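Local coordinates for protein phenol hydroxylase component phL (Pseudomonas stutzeri, PDB 3U52) that probably forms the beta subunit of a bacterial multicomponent phenol hydroxylase, whose partner subunit carries the diiron centre that hydroxylates phenols, at residues Asn87-Ala95 with Phe252-Ser260; His153-Ile163 with Gln218-Tyr227. One frame throughout, in Å; residues are numbered along the deposited sequence.

How the contacts relate
From the N terminus, helix 81-105 comes first and supplies N87-A95. Its partner, F252-S260 on helix 251-274, follows more than 150 residues later, so contact 1 closes a long, mostly helical loop. Within that loop lies the whole of contact 2, which closes a shorter one between helices 147-175 and 211-240. The two do not cross, and their centres lie 13 Å apart. They meet at D159 on helix 147-175, where R88 and W256 of contact 1 each bind the carboxylate. A second junction is Y257 OH, which packs against G224. Together they tie helix 81-105 to helix 251-274 and, through D159, to the central pair 147-175 and 211-240; Y227 and Y257 both line the xenon-binding region.

Contact 1 (Asn87-Ala95 with Phe252-Ser260); sequences NRAKMQESA and FMRDWYKES
R88 and E259 bridge two nearly antiparallel helix segments, N87-A95 and F252-S260, whose directions differ by 155° and whose axes come no nearer than 10.9 Å. The two side chains reach out from opposite directions, and the guanidinium grips the carboxylate end-on. NH1 of R88 donates to the syn lone pair of OE1 of E259 at 2.9 Å, and NH2 of R88 to OE2 at 2.7 Å along an almost straight N-H...O path of 173°. Both oxygens lie close to the guanidinium plane, and the two flat groups are nearly coplanar. NH2 of R88 also packs against the indole at CD1 of W256, 3.8 Å away. Toward the other end of the contact, F252 and M91 cross at about a right angle. With CG of F252 anti to the backbone N (chi1 -177°), the ring reaches across to segment N87-A95. CE of M91 sits over one of its faces, 3.8 Å from the ring centroid and offset toward the rim, a CH-pi contact. SD of M91 makes a more oblique Met-aromatic approach, while CB of A95 touches CD1 of F252 at 4.2 Å. A methionine in place of R88 would lack both bonds to E259 and would probably leave this carboxylate with R77 as its counter-charge and D159 without its arginine mate. R88 thus joins two acids, E259 through NH1 and NH2 and D159 through NE, and this pairing is likely to offset the cost of burying its charge beside an apolar patch of methionine, alanine and phenylalanine.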
loop_
_atom_site.group_PDB
_atom_site.type_symbol
_atom_site.label_atom_id
_atom_site.label_comp_id
_atom_site.label_asym_id
_atom_site.label_seq_id
_atom_site.Cartn_x
_atom_site.Cartn_y
_atom_site.Cartn_z
ATOM N N ASN D 87 -0.557 -6.106 14.848
ATOM C CA ASN D 87 -0.614 -7.302 15.689
ATOM C C ASN D 87 -1.988 -7.454 16.336
ATOM O O ASN D 87 -2.599 -8.532 16.277
ATOM C CB ASN D 87 0.492 -7.234 16.731
ATOM C CG ASN D 87 0.621 -8.492 17.495
ATOM O OD1 ASN D 87 -0.166 -8.768 18.432
ATOM N ND2 ASN D 87 1.607 -9.310 17.097
ATOM N N ARG D 88 -2.528 -6.386 16.908
ATOM C CA ARG D 88 -3.847 -6.491 17.508
ATOM C C ARG D 88 -4.992 -6.853 16.531
ATOM O O ARG D 88 -5.952 -7.539 16.905
ATOM C CB ARG D 88 -4.181 -5.195 18.244
ATOM C CG ARG D 88 -3.210 -4.972 19.448
ATOM C CD ARG D 88 -3.539 -5.958 20.577
ATOM N NE ARG D 88 -2.573 -5.803 21.696
ATOM C CZ ARG D 88 -1.401 -6.411 21.807
ATOM N NH1 ARG D 88 -0.989 -7.260 20.882
ATOM N NH2 ARG D 88 -0.618 -6.148 22.862
ATOM N N ALA D 89 -4.942 -6.300 15.322
ATOM C CA ALA D 89 -5.957 -6.589 14.294
ATOM C C ALA D 89 -6.021 -8.068 13.999
ATOM O O ALA D 89 -7.109 -8.587 13.806
ATOM C CB ALA D 89 -5.655 -5.827 13.005
ATOM N N LYS D 90 -4.871 -8.706 13.880
ATOM C CA LYS D 90 -4.766 -10.165 13.685
ATOM C C LYS D 90 -5.400 -10.927 14.850
ATOM O O LYS D 90 -6.174 -11.875 14.639
ATOM C CB LYS D 90 -3.296 -10.533 13.592
ATOM C CG LYS D 90 -2.987 -11.998 13.280
ATOM C CD LYS D 90 -1.455 -12.223 13.301
ATOM C CE LYS D 90 -1.051 -13.646 12.828
ATOM N NZ LYS D 90 0.301 -13.679 12.127
ATOM N N MET D 91 -5.066 -10.525 16.083
ATOM C CA MET D 91 -5.649 -11.126 17.281
ATOM C C MET D 91 -7.146 -10.985 17.366
ATOM O O MET D 91 -7.828 -11.959 17.722
ATOM C CB MET D 91 -5.045 -10.522 18.545
ATOM C CG MET D 91 -3.642 -10.952 18.816
ATOM S SD MET D 91 -2.852 -10.091 20.176
ATOM C CE MET D 91 -3.799 -10.703 21.560
ATOM N N GLN D 92 -7.676 -9.790 17.085
ATOM C CA GLN D 92 -9.139 -9.562 17.219
ATOM C C GLN D 92 -9.937 -10.335 16.170
ATOM O O GLN D 92 -11.102 -10.680 16.406
ATOM C CB GLN D 92 -9.553 -8.055 17.267
ATOM C CG GLN D 92 -9.376 -7.254 15.978
ATOM C CD GLN D 92 -10.428 -7.558 14.879
ATOM O OE1 GLN D 92 -11.636 -7.592 15.121
ATOM N NE2 GLN D 92 -9.949 -7.786 13.667
ATOM N N GLU D 93 -9.297 -10.617 15.025
ATOM C CA GLU D 93 -9.939 -11.423 13.982
ATOM C C GLU D 93 -10.400 -12.762 14.546
ATOM O O GLU D 93 -11.577 -13.129 14.370
ATOM C CB GLU D 93 -9.059 -11.617 12.729
ATOM C CG GLU D 93 -9.758 -12.439 11.638
ATOM C CD GLU D 93 -11.041 -11.775 11.100
ATOM O OE1 GLU D 93 -12.068 -12.482 10.934
ATOM O OE2 GLU D 93 -11.015 -10.546 10.847
ATOM N N SER D 94 -9.503 -13.447 15.249
ATOM C CA SER D 94 -9.843 -14.744 15.822
ATOM C C SER D 94 -10.835 -14.581 16.975
ATOM O O SER D 94 -11.687 -15.440 17.179
ATOM C CB SER D 94 -8.575 -15.444 16.346
ATOM O OG SER D 94 -7.704 -15.816 15.292
ATOM N N ALA D 95 -10.712 -13.497 17.754
ATOM C CA ALA D 95 -11.591 -13.319 18.909
ATOM C C ALA D 95 -13.000 -13.020 18.457
ATOM O O ALA D 95 -13.926 -13.534 19.031
ATOM C CB ALA D 95 -11.050 -12.225 19.839
ATOM N N PHE D 252 -7.875 -14.719 23.821
ATOM C CA PHE D 252 -7.260 -13.428 23.597
ATOM C C PHE D 252 -6.385 -13.042 24.829
ATOM O O PHE D 252 -5.229 -12.640 24.689
ATOM C CB PHE D 252 -8.342 -12.374 23.302
ATOM C CG PHE D 252 -7.782 -11.015 22.978
ATOM C CD1 PHE D 252 -7.595 -10.626 21.631
ATOM C CD2 PHE D 252 -7.440 -10.115 24.007
ATOM C CE1 PHE D 252 -7.070 -9.341 21.304
ATOM C CE2 PHE D 252 -6.903 -8.828 23.710
ATOM C CZ PHE D 252 -6.697 -8.448 22.351
ATOM N N MET D 253 -6.933 -13.230 26.034
ATOM C CA MET D 253 -6.283 -12.827 27.293
ATOM C C MET D 253 -5.040 -13.660 27.559
ATOM O O MET D 253 -4.035 -13.130 28.062
ATOM C CB MET D 253 -7.252 -12.978 28.481
ATOM C CG MET D 253 -8.406 -11.997 28.560
ATOM S SD MET D 253 -9.650 -12.131 27.281
ATOM C CE MET D 253 -11.122 -11.944 28.318
ATOM N N ARG D 254 -5.074 -14.962 27.261
ATOM C CA ARG D 254 -3.847 -15.772 27.416
ATOM C C ARG D 254 -2.714 -15.396 26.449
ATOM O O ARG D 254 -1.533 -15.298 26.861
ATOM C CB ARG D 254 -4.122 -17.289 27.366
ATOM C CG ARG D 254 -4.796 -17.833 28.624
ATOM C CD ARG D 254 -5.083 -19.369 28.511
ATOM N NE ARG D 254 -6.112 -19.615 27.499
ATOM C CZ ARG D 254 -7.412 -19.534 27.745
ATOM N NH1 ARG D 254 -7.811 -19.263 28.979
ATOM N NH2 ARG D 254 -8.310 -19.725 26.759
ATOM N N ASP D 255 -3.060 -15.193 25.171
ATOM C CA ASP D 255 -2.091 -14.717 24.193
ATOM C C ASP D 255 -1.538 -13.328 24.576
ATOM O O ASP D 255 -0.327 -13.090 24.489
ATOM C CB ASP D 255 -2.754 -14.650 22.784
ATOM C CG ASP D 255 -2.910 -16.056 22.125
ATOM O OD1 ASP D 255 -2.313 -17.031 22.655
ATOM O OD2 ASP D 255 -3.652 -16.192 21.099
ATOM N N TRP D 256 -2.432 -12.411 24.957
ATOM C CA TRP D 256 -2.035 -11.059 25.398
ATOM C C TRP D 256 -1.018 -11.121 26.556
ATOM O O TRP D 256 0.045 -10.475 26.531
ATOM C CB TRP D 256 -3.270 -10.207 25.811
ATOM C CG TRP D 256 -2.866 -8.891 26.402
ATOM C CD1 TRP D 256 -2.537 -7.760 25.707
ATOM C CD2 TRP D 256 -2.623 -8.589 27.799
ATOM N NE1 TRP D 256 -2.154 -6.760 26.581
ATOM C CE2 TRP D 256 -2.208 -7.230 27.864
ATOM C CE3 TRP D 256 -2.786 -9.308 29.002
ATOM C CZ2 TRP D 256 -1.918 -6.585 29.081
ATOM C CZ3 TRP D 256 -2.468 -8.674 30.216
ATOM C CH2 TRP D 256 -2.027 -7.323 30.237
ATOM N N TYR D 257 -1.351 -11.920 27.561
ATOM C CA TYR D 257 -0.534 -12.052 28.749
ATOM C C TYR D 257 0.837 -12.553 28.438
ATOM O O TYR D 257 1.810 -11.965 28.914
ATOM C CB TYR D 257 -1.175 -12.960 29.784
ATOM C CG TYR D 257 -0.363 -13.039 31.046
ATOM C CD1 TYR D 257 -0.193 -11.921 31.843
ATOM C CD2 TYR D 257 0.280 -14.234 31.409
ATOM C CE1 TYR D 257 0.552 -11.981 32.993
ATOM C CE2 TYR D 257 1.038 -14.313 32.566
ATOM C CZ TYR D 257 1.159 -13.166 33.355
ATOM O OH TYR D 257 1.893 -13.165 34.488
ATOM N N LYS D 258 0.931 -13.616 27.633
ATOM C CA LYS D 258 2.230 -14.170 27.236
ATOM C C LYS D 258 3.120 -13.120 26.563
ATOM O O LYS D 258 4.331 -13.034 26.839
ATOM C CB LYS D 258 2.030 -15.354 26.272
ATOM C CG LYS D 258 1.512 -16.604 26.981
ATOM C CD LYS D 258 2.581 -17.041 28.065
ATOM C CE LYS D 258 1.995 -17.355 29.472
ATOM N NZ LYS D 258 1.833 -18.820 29.754
ATOM N N GLU D 259 2.522 -12.335 25.678
ATOM C CA GLU D 259 3.263 -11.259 24.993
ATOM C C GLU D 259 3.693 -10.152 25.972
ATOM O O GLU D 259 4.736 -9.558 25.815
ATOM C CB GLU D 259 2.406 -10.700 23.840
ATOM C CG GLU D 259 3.030 -9.492 23.120
ATOM C CD GLU D 259 1.968 -8.536 22.569
ATOM O OE1 GLU D 259 1.426 -8.831 21.472
ATOM O OE2 GLU D 259 1.666 -7.500 23.248
ATOM N N SER D 260 2.886 -9.870 26.988
ATOM C CA SER D 260 3.138 -8.729 27.854
ATOM C C SER D 260 4.307 -8.980 28.799
ATOM O O SER D 260 4.997 -8.070 29.218
ATOM C CB SER D 260 1.892 -8.402 28.661
ATOM O OG SER D 260 1.764 -9.333 29.721
#

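Contact 2 (His153-Ile163 with Gln218-Tyr227)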
loop_
_atom_site.group_PDB
_atom_site.type_symbol
_atom_site.label_atom_id
_atom_site.label_comp_id
_atom_site.label_asym_id
_atom_site.label_seq_id
_atom_site.Cartn_x
_atom_site.Cartn_y
_atom_site.Cartn_z
ATOM N N HIS D 153 3.080 1.878 27.775
ATOM C CA HIS D 153 1.919 2.048 28.668
ATOM C C HIS D 153 0.580 2.464 28.018
ATOM O O HIS D 153 -0.468 1.973 28.429
ATOM C CB HIS D 153 2.307 2.957 29.850
ATOM C CG HIS D 153 3.305 2.319 30.742
ATOM N ND1 HIS D 153 4.659 2.426 30.533
ATOM C CD2 HIS D 153 3.149 1.531 31.833
ATOM C CE1 HIS D 153 5.300 1.738 31.461
ATOM N NE2 HIS D 153 4.411 1.195 32.267
ATOM N N ILE D 154 0.590 3.318 26.991
ATOM C CA ILE D 154 -0.663 3.588 26.309
ATOM C C ILE D 154 -1.160 2.319 25.563
ATOM O O ILE D 154 -2.349 2.033 25.586
ATOM C CB ILE D 154 -0.650 4.830 25.358
ATOM C CG1 ILE D 154 -2.079 5.166 24.915
ATOM C CG2 ILE D 154 0.172 4.563 24.087
ATOM C CD1 ILE D 154 -2.766 6.278 25.641
ATOM N N TYR D 155 -0.259 1.572 24.922
ATOM C CA TYR D 155 -0.652 0.320 24.231
ATOM C C TYR D 155 -1.290 -0.663 25.233
ATOM O O TYR D 155 -2.366 -1.210 24.997
ATOM C CB TYR D 155 0.575 -0.337 23.565
ATOM C CG TYR D 155 1.197 0.502 22.456
ATOM C CD1 TYR D 155 2.529 0.351 22.103
ATOM C CD2 TYR D 155 0.420 1.441 21.734
ATOM C CE1 TYR D 155 3.101 1.143 21.084
ATOM C CE2 TYR D 155 0.986 2.222 20.717
ATOM C CZ TYR D 155 2.321 2.035 20.411
ATOM O OH TYR D 155 2.940 2.809 19.477
ATOM N N THR D 156 -0.646 -0.848 26.369
ATOM C CA THR D 156 -1.178 -1.781 27.367
ATOM C C THR D 156 -2.517 -1.284 27.983
ATOM O O THR D 156 -3.435 -2.088 28.199
ATOM C CB THR D 156 -0.075 -2.252 28.386
ATOM O OG1 THR D 156 -0.389 -3.587 28.859
ATOM C CG2 THR D 156 0.025 -1.343 29.539
ATOM N N GLY D 157 -2.649 0.019 28.223
ATOM C CA GLY D 157 -3.918 0.573 28.744
ATOM C C GLY D 157 -5.068 0.405 27.763
ATOM O O GLY D 157 -6.205 0.119 28.158
ATOM N N MET D 158 -4.787 0.585 26.475
ATOM C CA MET D 158 -5.799 0.335 25.459
ATOM C C MET D 158 -6.154 -1.165 25.344
ATOM O O MET D 158 -7.320 -1.497 25.211
ATOM C CB MET D 158 -5.402 0.972 24.109
ATOM C CG MET D 158 -5.337 2.548 24.132
ATOM S SD MET D 158 -6.580 3.370 25.217
ATOM C CE MET D 158 -5.591 3.860 26.694
ATOM N N ASP D 159 -5.172 -2.050 25.470
ATOM C CA ASP D 159 -5.415 -3.509 25.555
ATOM C C ASP D 159 -6.334 -3.838 26.739
ATOM O O ASP D 159 -7.213 -4.663 26.615
ATOM C CB ASP D 159 -4.103 -4.226 25.812
ATOM C CG ASP D 159 -3.133 -4.157 24.628
ATOM O OD1 ASP D 159 -3.580 -3.870 23.499
ATOM O OD2 ASP D 159 -1.915 -4.379 24.843
ATOM N N ARG D 160 -6.123 -3.179 27.886
ATOM C CA ARG D 160 -6.941 -3.463 29.097
ATOM C C ARG D 160 -8.387 -3.084 28.867
ATOM O O ARG D 160 -9.278 -3.801 29.308
ATOM C CB ARG D 160 -6.408 -2.774 30.392
ATOM C CG ARG D 160 -4.941 -2.916 30.681
ATOM C CD ARG D 160 -4.443 -4.380 30.614
ATOM N NE ARG D 160 -4.883 -5.194 31.744
ATOM C CZ ARG D 160 -4.199 -5.374 32.873
ATOM N NH1 ARG D 160 -2.992 -4.825 33.041
ATOM N NH2 ARG D 160 -4.728 -6.122 33.836
ATOM N N LEU D 161 -8.625 -1.969 28.193
ATOM C CA LEU D 161 -9.973 -1.575 27.820
ATOM C C LEU D 161 -10.601 -2.598 26.853
ATOM O O LEU D 161 -11.735 -2.978 27.047
ATOM C CB LEU D 161 -9.954 -0.215 27.154
ATOM C CG LEU D 161 -11.290 0.236 26.593
ATOM C CD1 LEU D 161 -12.282 0.430 27.792
ATOM C CD2 LEU D 161 -11.147 1.499 25.710
ATOM N N GLY D 162 -9.852 -3.019 25.831
ATOM C CA GLY D 162 -10.256 -4.126 24.932
ATOM C C GLY D 162 -10.583 -5.406 25.686
ATOM O O GLY D 162 -11.608 -6.008 25.450
ATOM N N ILE D 163 -9.729 -5.814 26.620
ATOM C CA ILE D 163 -10.025 -7.007 27.435
ATOM C C ILE D 163 -11.320 -6.862 28.277
ATOM O O ILE D 163 -12.151 -7.769 28.340
ATOM C CB ILE D 163 -8.820 -7.396 28.304
ATOM C CG1 ILE D 163 -7.716 -7.955 27.404
ATOM C CG2 ILE D 163 -9.209 -8.450 29.355
ATOM C CD1 ILE D 163 -6.398 -7.902 28.037
ATOM N N GLN D 218 0.564 -2.531 39.355
ATOM C CA GLN D 218 -0.401 -2.900 38.323
ATOM C C GLN D 218 0.108 -3.981 37.327
ATOM O O GLN D 218 -0.508 -5.046 37.149
ATOM C CB GLN D 218 -0.843 -1.662 37.524
ATOM C CG GLN D 218 -1.911 -1.983 36.444
ATOM C CD GLN D 218 -3.230 -2.500 37.092
ATOM O OE1 GLN D 218 -4.006 -1.708 37.538
ATOM N NE2 GLN D 218 -3.481 -3.811 37.076
ATOM N N ASN D 219 1.218 -3.682 36.674
ATOM C CA ASN D 219 1.646 -4.442 35.508
ATOM C C ASN D 219 2.484 -5.673 35.833
ATOM O O ASN D 219 2.583 -6.555 34.990
ATOM C CB ASN D 219 2.332 -3.522 34.462
ATOM C CG ASN D 219 1.374 -2.439 33.896
ATOM O OD1 ASN D 219 1.719 -1.253 33.840
ATOM N ND2 ASN D 219 0.161 -2.838 33.518
ATOM N N ILE D 220 3.088 -5.732 37.044
ATOM C CA ILE D 220 3.864 -6.895 37.486
ATOM C C ILE D 220 3.121 -7.651 38.614
ATOM O O ILE D 220 2.760 -8.823 38.456
ATOM C CB ILE D 220 5.332 -6.536 38.018
ATOM C CG1 ILE D 220 6.126 -5.591 37.081
ATOM C CG2 ILE D 220 6.142 -7.828 38.347
ATOM C CD1 ILE D 220 6.149 -6.027 35.648
ATOM N N LEU D 221 2.895 -6.984 39.741
ATOM C CA LEU D 221 2.346 -7.675 40.929
ATOM C C LEU D 221 0.877 -8.125 40.798
ATOM O O LEU D 221 0.584 -9.302 40.974
ATOM C CB LEU D 221 2.563 -6.863 42.208
ATOM C CG LEU D 221 4.004 -6.443 42.579
ATOM C CD1 LEU D 221 3.941 -5.581 43.862
ATOM C CD2 LEU D 221 5.040 -7.596 42.684
ATOM N N ILE D 222 -0.043 -7.236 40.456
ATOM C CA ILE D 222 -1.440 -7.660 40.318
ATOM C C ILE D 222 -1.623 -8.612 39.100
ATOM O O ILE D 222 -2.088 -9.738 39.237
ATOM C CB ILE D 222 -2.382 -6.447 40.235
ATOM C CG1 ILE D 222 -2.441 -5.724 41.615
ATOM C CG2 ILE D 222 -3.775 -6.891 39.862
ATOM C CD1 ILE D 222 -2.938 -4.305 41.524
ATOM N N ASP D 223 -1.197 -8.158 37.926
ATOM C CA ASP D 223 -1.347 -8.935 36.691
ATOM C C ASP D 223 -0.576 -10.248 36.746
ATOM O O ASP D 223 -1.047 -11.248 36.227
ATOM C CB ASP D 223 -0.889 -8.109 35.474
ATOM C CG ASP D 223 -1.818 -6.907 35.181
ATOM O OD1 ASP D 223 -2.850 -6.687 35.881
ATOM O OD2 ASP D 223 -1.500 -6.132 34.241
ATOM N N GLY D 224 0.602 -10.245 37.365
ATOM C CA GLY D 224 1.452 -11.414 37.381
ATOM C C GLY D 224 0.987 -12.538 38.290
ATOM O O GLY D 224 1.553 -13.645 38.270
ATOM N N MET D 225 -0.027 -12.263 39.100
ATOM C CA MET D 225 -0.670 -13.290 39.907
ATOM C C MET D 225 -2.062 -13.512 39.371
ATOM O O MET D 225 -2.488 -14.664 39.234
ATOM C CB MET D 225 -0.752 -12.840 41.381
ATOM C CG MET D 225 0.389 -13.359 42.266
ATOM S SD MET D 225 0.105 -12.935 44.008
ATOM C CE MET D 225 0.637 -11.219 44.020
ATOM N N MET D 226 -2.766 -12.418 39.042
ATOM C CA MET D 226 -4.154 -12.514 38.556
ATOM C C MET D 226 -4.355 -13.307 37.257
ATOM O O MET D 226 -5.255 -14.152 37.167
ATOM C CB MET D 226 -4.764 -11.127 38.375
ATOM C CG MET D 226 -6.184 -11.168 37.847
ATOM S SD MET D 226 -6.930 -9.548 37.929
ATOM C CE MET D 226 -6.010 -8.751 36.585
ATOM N N TYR D 227 -3.572 -12.965 36.237
ATOM C CA TYR D 227 -3.714 -13.611 34.943
ATOM C C TYR D 227 -3.479 -15.123 35.017
ATOM O O TYR D 227 -4.301 -15.861 34.529
ATOM C CB TYR D 227 -2.860 -12.892 33.875
ATOM C CG TYR D 227 -3.663 -11.794 33.251
ATOM C CD1 TYR D 227 -3.847 -10.597 33.910
ATOM C CD2 TYR D 227 -4.325 -12.000 32.024
ATOM C CE1 TYR D 227 -4.620 -9.593 33.365
ATOM C CE2 TYR D 227 -5.112 -11.004 31.454
ATOM C CZ TYR D 227 -5.253 -9.817 32.137
ATOM O OH TYR D 227 -6.009 -8.834 31.583
#
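Buried near the centre of the chain, R160 and D223 join two helices of the bundle at the heart of the ferritin-like fold shared by hydroxylase subunits of this family. The segments H153-I163 and Q218-Y227 run in similar directions, 31° apart, with a wide axis separation of 13.2 Å that side chains span. R160 enters as a knob among Q218, N219, D223 and Y227, and bends at chi2 and chi3 fold its chain so that NH1 and NH2 face the carboxylate of D223. NH2 of R160 donates to OD1 of D223 at 2.8 Å; OD1 lies near the guanidinium plane, but the nitrogen stands above the carboxylate plane, 45° out of it. NE2 of Q218 reaches the same oxygen from the opposite face at 3.2 Å, so OD1 is held from both faces. The approach of R160 NH1 to D223 OD2 completes the salt bridge, although its modelled length is implausibly short and its detail doubtful. Beside this pair, the wider pi-type turn at 218-222 lets D223 N bond to Q218 O. NH2 of R160 also lies at the edge of the Y227 ring, 3.5 Å from CE1, with the two planes 77° apart. CD1 of I163 meets the phenol oxygen, OH, of Y227 at 3.7 Å. That hydroxyl is hydrogen-bonded to E130, which also pairs with NE of R160, and Y227 itself lines the xenon pocket. Farther along, OD1 of N219 lies at the edge of the H153 imidazole, 3.7 Å from CD2; N137 binds that oxygen, while T215 holds H153 NE2. Helix 126-143 thus supplies E130 and N137 to this polar centre, W256 of helix 251-274 packs against T156 and R160, and helices 276-302 and 307-322 cover L221 and M225.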